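Reticulocyte binding protein (PDB 3FAW) probably hydrolyses the alpha-1,6-glucosidic linkages of pullulan and branched alpha-glucans as a pullulanase of the streptococcal cell surface. Local coordinates at residues A[344-349]-A[571-576]. Sequence-based numbering, arbitrary orientation.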
# COMPACT_ATOMS: atom_id res chain seq x y z
N TRP A 344 -2.31 -4.85 -10.77
CA TRP A 344 -2.14 -4.90 -9.31
C TRP A 344 -3.16 -4.00 -8.63
O TRP A 344 -3.72 -4.36 -7.60
CB TRP A 344 -0.74 -4.47 -8.87
CG TRP A 344 0.33 -5.51 -8.97
CD1 TRP A 344 0.17 -6.86 -9.02
CD2 TRP A 344 1.75 -5.28 -8.99
NE1 TRP A 344 1.39 -7.49 -9.10
CE2 TRP A 344 2.38 -6.53 -9.08
CE3 TRP A 344 2.55 -4.12 -8.95
CZ2 TRP A 344 3.77 -6.68 -9.13
CZ3 TRP A 344 3.93 -4.26 -9.01
CH2 TRP A 344 4.52 -5.54 -9.10
N GLY A 345 -3.38 -2.82 -9.22
CA GLY A 345 -4.38 -1.87 -8.73
C GLY A 345 -3.85 -0.53 -8.25
O GLY A 345 -4.57 0.22 -7.59
N TYR A 346 -2.61 -0.19 -8.62
CA TYR A 346 -1.99 1.07 -8.20
C TYR A 346 -2.24 2.20 -9.21
O TYR A 346 -1.36 3.02 -9.47
CB TYR A 346 -0.50 0.87 -7.92
CG TYR A 346 -0.27 -0.13 -6.81
CD1 TYR A 346 -0.50 0.21 -5.48
CD2 TYR A 346 0.14 -1.44 -7.10
CE1 TYR A 346 -0.31 -0.71 -4.47
CE2 TYR A 346 0.33 -2.36 -6.08
CZ TYR A 346 0.11 -1.99 -4.77
OH TYR A 346 0.29 -2.92 -3.77
N ASP A 347 -3.46 2.23 -9.75
CA ASP A 347 -3.95 3.31 -10.62
C ASP A 347 -5.31 3.79 -10.09
O ASP A 347 -6.34 3.55 -10.72
CB ASP A 347 -4.09 2.80 -12.06
CG ASP A 347 -2.82 2.16 -12.58
OD1 ASP A 347 -1.75 2.80 -12.50
OD2 ASP A 347 -2.89 1.01 -13.07
N PRO A 348 -5.32 4.45 -8.92
CA PRO A 348 -6.56 4.73 -8.20
C PRO A 348 -7.59 5.60 -8.93
O PRO A 348 -7.27 6.69 -9.43
CB PRO A 348 -6.07 5.43 -6.93
CG PRO A 348 -4.69 4.94 -6.77
CD PRO A 348 -4.16 4.96 -8.16
N GLN A 349 -8.83 5.10 -8.97
CA GLN A 349 -9.97 5.86 -9.46
C GLN A 349 -10.88 6.32 -8.32
O GLN A 349 -11.36 7.46 -8.32
CB GLN A 349 -10.76 5.01 -10.46
CG GLN A 349 -11.96 5.71 -11.04
CD GLN A 349 -12.55 4.99 -12.23
OE1 GLN A 349 -12.85 5.73 -13.27
NE2 GLN A 349 -12.73 3.77 -12.20
N ALA A 571 10.67 -10.22 0.89
CA ALA A 571 9.99 -10.22 -0.41
C ALA A 571 8.58 -9.63 -0.32
O ALA A 571 8.01 -9.52 0.77
CB ALA A 571 9.92 -11.62 -0.98
N ALA A 572 8.05 -9.25 -1.47
CA ALA A 572 6.71 -8.69 -1.59
C ALA A 572 6.28 -8.79 -3.05
O ALA A 572 7.00 -9.35 -3.87
CB ALA A 572 6.68 -7.25 -1.13
N HIS A 573 5.11 -8.24 -3.38
CA HIS A 573 4.61 -8.26 -4.75
C HIS A 573 5.57 -7.55 -5.72
O HIS A 573 5.66 -7.94 -6.88
CB HIS A 573 3.21 -7.64 -4.83
CG HIS A 573 3.20 -6.15 -4.68
ND1 HIS A 573 3.03 -5.53 -3.46
CD2 HIS A 573 3.37 -5.16 -5.59
CE1 HIS A 573 3.09 -4.22 -3.63
NE2 HIS A 573 3.29 -3.97 -4.91
N ASP A 574 6.26 -6.52 -5.23
CA ASP A 574 7.24 -5.75 -6.01
C ASP A 574 8.56 -6.50 -6.12
O ASP A 574 8.90 -7.28 -5.23
CB ASP A 574 7.54 -4.40 -5.33
CG ASP A 574 6.46 -3.37 -5.57
OD1 ASP A 574 5.83 -3.39 -6.64
OD2 ASP A 574 6.27 -2.52 -4.68
N ASN A 575 9.29 -6.26 -7.21
CA ASN A 575 10.64 -6.83 -7.41
C ASN A 575 10.62 -8.36 -7.59
O ASN A 575 9.55 -8.96 -7.62
CB ASN A 575 11.58 -6.38 -6.28
CG ASN A 575 11.59 -4.88 -6.09
OD1 ASN A 575 11.99 -4.13 -6.99
ND2 ASN A 575 11.14 -4.42 -4.93
N LEU A 576 11.80 -8.98 -7.72
CA LEU A 576 11.88 -10.44 -7.90
C LEU A 576 11.34 -11.18 -6.68
O LEU A 576 11.50 -10.71 -5.55
CB LEU A 576 13.32 -10.89 -8.16
CG LEU A 576 13.98 -10.42 -9.47
CD1 LEU A 576 15.48 -10.70 -9.43
CD2 LEU A 576 13.33 -11.08 -10.68
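With CG of H573 held between its backbone N and carbonyl carbon (chi1 73°), the imidazole meets both W344 and Y346, whose own CG atoms both lie beside the backbone N and anti to the carbonyl carbon. One histidine can thus make two quite different aromatic contacts, each through a separate part of its ring. Toward the indole it presents an edge: CD2 of H573 reaches CZ3 of W344 at 3.6 Å, sitting over one face of the indole, nearly centred on the six-membered ring. The planes stand at 79° with centroids 4.6 Å apart, a T-shaped pair. Toward the phenol the geometry changes completely. Here the two planes are only 18° from parallel, yet slid so far apart, centroids 5.3 Å, that they barely overlap, and contact passes to the phenol end, with Y346 OH 3.1 Å from H573 CE1. The backbone joins in as well, since the carbonyl O of H573 approaches CZ2 of W344 at 3.2 Å. An oblique approach of D574 OD1 to CZ3 of W344 belongs to one of two deposited conformers and is therefore doubtful.

Polar partners from the barrel strands fix the two smaller rings: H573 ND1 is hydrogen-bonded to E272 and Y346 OH to D389, while R455 touches both side chains. These bonds limit how far imidazole and phenol can turn. W344 also packs on D662, S663 and Y664. The cluster joins two loops that follow the second and seventh strands of the eight-stranded TIM barrel. The HDN sequence after the seventh strand and the YNWGYDP sequence bearing W344 and Y346 are consistent with the substrate cleft of pullulanases in the alpha-amylase family.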